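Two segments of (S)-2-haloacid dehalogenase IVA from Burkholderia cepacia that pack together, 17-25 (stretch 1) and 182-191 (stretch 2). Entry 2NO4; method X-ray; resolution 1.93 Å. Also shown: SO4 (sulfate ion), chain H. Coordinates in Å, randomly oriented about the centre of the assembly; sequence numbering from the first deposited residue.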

# COMPACT_ATOMS: atom_id res chain seq x y z
N CYS B 17 -16.29 17.35 13.46
CA CYS B 17 -16.14 15.90 13.34
C CYS B 17 -15.93 15.64 11.89
O CYS B 17 -16.79 15.91 11.07
N VAL B 18 -14.72 15.16 11.56
CA VAL B 18 -14.34 14.91 10.19
C VAL B 18 -14.19 13.40 10.00
O VAL B 18 -13.46 12.73 10.76
N PHE B 19 -14.93 12.90 9.02
CA PHE B 19 -15.10 11.49 8.76
C PHE B 19 -14.41 11.01 7.48
O PHE B 19 -14.56 11.60 6.43
N ASP B 20 -13.68 9.91 7.60
CA ASP B 20 -13.34 9.06 6.46
C ASP B 20 -14.62 8.51 5.83
O ASP B 20 -15.65 8.36 6.51
N ALA B 21 -14.62 8.29 4.52
CA ALA B 21 -15.79 7.71 3.86
C ALA B 21 -15.69 6.19 3.65
O ALA B 21 -16.44 5.43 4.28
N TYR B 22 -14.74 5.76 2.81
CA TYR B 22 -14.68 4.38 2.33
C TYR B 22 -14.07 3.48 3.40
O TYR B 22 -12.85 3.55 3.66
N GLY B 23 -14.91 2.70 4.04
CA GLY B 23 -14.47 1.83 5.16
C GLY B 23 -15.02 2.26 6.52
O GLY B 23 -15.09 1.46 7.45
N THR B 24 -15.43 3.53 6.61
CA THR B 24 -15.89 4.13 7.87
C THR B 24 -17.40 4.39 7.84
O THR B 24 -18.14 3.86 8.66
N LEU B 25 -17.83 5.21 6.88
CA LEU B 25 -19.26 5.50 6.70
C LEU B 25 -19.87 4.56 5.66
O LEU B 25 -21.02 4.21 5.78
N CYS B 182 -12.10 16.38 15.69
CA CYS B 182 -12.19 14.95 15.96
C CYS B 182 -12.24 14.19 14.61
O CYS B 182 -13.19 14.29 13.83
N PHE B 183 -11.19 13.43 14.36
CA PHE B 183 -11.05 12.74 13.09
C PHE B 183 -11.42 11.28 13.26
O PHE B 183 -10.81 10.57 14.08
N VAL B 184 -12.39 10.81 12.48
CA VAL B 184 -12.96 9.46 12.67
C VAL B 184 -12.71 8.54 11.45
O VAL B 184 -13.09 8.87 10.34
N SER B 185 -12.07 7.40 11.68
CA SER B 185 -11.79 6.47 10.56
C SER B 185 -11.68 5.02 11.03
O SER B 185 -11.30 4.75 12.17
N SER B 186 -12.01 4.08 10.14
CA SER B 186 -11.67 2.67 10.33
C SER B 186 -10.31 2.28 9.76
O SER B 186 -9.85 1.15 9.96
N ASN B 187 -9.69 3.18 9.01
CA ASN B 187 -8.43 2.85 8.32
C ASN B 187 -7.24 3.29 9.14
O ASN B 187 -7.07 4.48 9.33
N ALA B 188 -6.46 2.34 9.64
CA ALA B 188 -5.34 2.63 10.53
C ALA B 188 -4.28 3.58 9.95
O ALA B 188 -3.74 4.38 10.68
N TRP B 189 -4.01 3.49 8.63
CA TRP B 189 -3.03 4.36 7.96
C TRP B 189 -3.53 5.84 7.93
O TRP B 189 -2.76 6.77 8.00
N ASP B 190 -4.84 6.01 7.83
CA ASP B 190 -5.52 7.29 7.77
C ASP B 190 -5.51 7.91 9.17
O ASP B 190 -5.22 9.11 9.32
N LEU B 191 -5.79 7.12 10.20
CA LEU B 191 -5.61 7.55 11.61
C LEU B 191 -4.13 7.91 11.90
O LEU B 191 -3.86 8.84 12.63

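Two parallel strands, 160 or more residues apart in sequence, set the frame of this contact, and the residues beyond Phe 19 and Val 184 supply its polar end. Cys 17, Val 18 and Phe 19 lie in register against Cys 182, Phe 183 and Val 184, stitched by Val 18 N to Cys 182 O (2.9 Å), Val 184 N to Val 18 O (2.8 Å) and Asp 20 N to Val 184 O (3.0 Å). That register fixes which side chains are neighbours: like positions sit side by side on the same face of the sheet.

On the face carrying Cys 17, Phe 19, Cys 182 and Val 184, the packing is a matter of one bulky ring and one compact branch. Phe 19, chi1 m with chi2 at 88°, leans its ring toward the partner strand, and CE2 comes 3.7 Å from Val 184 CB. Val 184, in the t rotamer, has more of its area covered by the other stretch than any other residue here. Beyond the ring, Thr 24 closes in on the same valine, its methyl CG2 lying 4.2 Å from Val 184 CG1, so the branched side chain is met by an aromatic and by a methyl from the loop. The cysteines fit more loosely: Cys 17 (m) brings SG to 4.4 Å from CB of Cys 182 (t).

The other face pairs Val 18 with Phe 183, both t at chi1. Here the large ring belongs to the second strand, the reverse of the Phe 19 and Val 184 arrangement. The end of Phe 183 comes nearer to stretch 1, placing Phe 183 CD1 4.0 Å from Val 18 CG1. A branched valine beside a phenylalanine ring recurs on both faces, with the two residues exchanged between strands.

Further along, the side chains that point toward the partner stretch are polar and close-set. Asp 20 (t) projects toward stretch 2, its CB 3.3 Å from Ser 185 OG. Thr 24 (m) uses its two branches differently: while CG2 meets the valine, OG1 donates to Asp 20 OD2 (2.6 Å) and accepts from Ser 186 N (2.8 Å), tying the loop both to itself and to its partner. Ser 186 (m) also points toward stretch 1, its OG 3.2 Å from Gly 23 O and hydrogen-bonded elsewhere in the structure. Asn 187 (m) reaches across with ND2 to bond Tyr 22 O at 3.2 Å. At Gly 23 there is little room: a CB would come tight against Asn 187 OD1, and these backbone angles would in any case jam it against the preceding carbonyl O.

Ser 185 (t) braces the second stretch, with OG donating to Asp 190 OD2 (3.1 Å) and accepting from Asn 187 N (3.0 Å). Asp 20 OD1 also lies 3.0 Å from OD2 of Asp 190 (t), a close approach of two carboxylate oxygens and not a hydrogen bond. Asp 20 OD1 is 2.4 Å from sulfate O4, so close that one of the two groups is probably protonated; which one is not decided. The ion, likely from the crystallisation liquor, is anchored through O1 by Ala 21 N (3.0 Å) and Tyr 22 N (2.9 Å).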

# COMPACT_ATOMS: atom_id res chain seq x y z
CB CYS B 17 -17.37 15.14 13.85
SG CYS B 17 -17.60 15.36 15.65
CB VAL B 18 -13.02 15.67 9.82
CG1 VAL B 18 -12.66 15.36 8.38
CG2 VAL B 18 -13.21 17.20 10.00
CB PHE B 19 -16.61 11.17 8.61
CG PHE B 19 -17.32 11.14 9.92
CD1 PHE B 19 -17.88 12.32 10.47
CD2 PHE B 19 -17.39 9.97 10.65
CE1 PHE B 19 -18.51 12.29 11.71
CE2 PHE B 19 -18.04 9.93 11.92
CZ PHE B 19 -18.59 11.10 12.42
CB ASP B 20 -12.42 7.94 6.96
CG ASP B 20 -12.08 6.94 5.90
OD1 ASP B 20 -11.24 7.29 5.06
OD2 ASP B 20 -12.64 5.81 5.91
CB ALA B 21 -16.08 8.43 2.55
CB TYR B 22 -13.88 4.30 1.00
CG TYR B 22 -14.66 4.97 -0.11
CD1 TYR B 22 -15.77 4.33 -0.69
CD2 TYR B 22 -14.35 6.28 -0.53
CE1 TYR B 22 -16.53 4.93 -1.71
CE2 TYR B 22 -15.10 6.91 -1.52
CZ TYR B 22 -16.20 6.25 -2.10
OH TYR B 22 -16.94 6.86 -3.10
CB THR B 24 -15.11 5.41 8.16
OG1 THR B 24 -13.71 5.09 8.15
CG2 THR B 24 -15.47 6.05 9.55
CB LEU B 25 -19.49 6.95 6.25
CG LEU B 25 -19.06 8.03 7.27
CD1 LEU B 25 -19.28 9.43 6.72
CD2 LEU B 25 -19.75 7.84 8.65
CB CYS B 182 -13.41 14.62 16.82
SG CYS B 182 -13.52 12.84 17.21
CB PHE B 183 -9.64 12.85 12.51
CG PHE B 183 -9.52 12.24 11.09
CD1 PHE B 183 -9.93 12.98 9.99
CD2 PHE B 183 -9.05 10.94 10.90
CE1 PHE B 183 -9.86 12.46 8.68
CE2 PHE B 183 -8.95 10.40 9.58
CZ PHE B 183 -9.35 11.16 8.48
CB VAL B 184 -14.49 9.49 12.97
CG1 VAL B 184 -15.03 8.08 13.19
CG2 VAL B 184 -14.77 10.38 14.22
CB SER B 185 -10.48 6.90 9.83
OG SER B 185 -10.24 6.09 8.67
CB SER B 186 -12.73 1.78 9.70
OG SER B 186 -13.97 1.97 10.36
CB ASN B 187 -8.40 3.51 6.93
CG ASN B 187 -9.58 3.06 6.08
OD1 ASN B 187 -9.87 1.87 6.00
ND2 ASN B 187 -10.30 4.00 5.50
CB ALA B 188 -4.68 1.32 11.05
CB TRP B 189 -2.74 3.81 6.52
CG TRP B 189 -3.95 3.48 5.72
CD1 TRP B 189 -4.53 2.25 5.62
CD2 TRP B 189 -4.79 4.39 4.96
NE1 TRP B 189 -5.67 2.32 4.86
CE2 TRP B 189 -5.85 3.61 4.44
CE3 TRP B 189 -4.74 5.77 4.67
CZ2 TRP B 189 -6.90 4.16 3.64
CZ3 TRP B 189 -5.80 6.33 3.86
CH2 TRP B 189 -6.85 5.51 3.36
CB ASP B 190 -6.95 7.04 7.27
CG ASP B 190 -7.72 8.34 6.96
OD1 ASP B 190 -7.11 9.42 6.78
OD2 ASP B 190 -8.98 8.22 6.88
CB LEU B 191 -6.14 6.52 12.61
CG LEU B 191 -7.64 6.21 12.42
CD1 LEU B 191 -7.92 4.79 12.88
CD2 LEU B 191 -8.52 7.25 13.12
S SO4 H . -11.38 7.41 1.93
O1 SO4 H . -12.75 7.80 2.18
O2 SO4 H . -11.21 6.89 0.58
O3 SO4 H . -10.44 8.47 2.22
O4 SO4 H . -11.16 6.30 2.87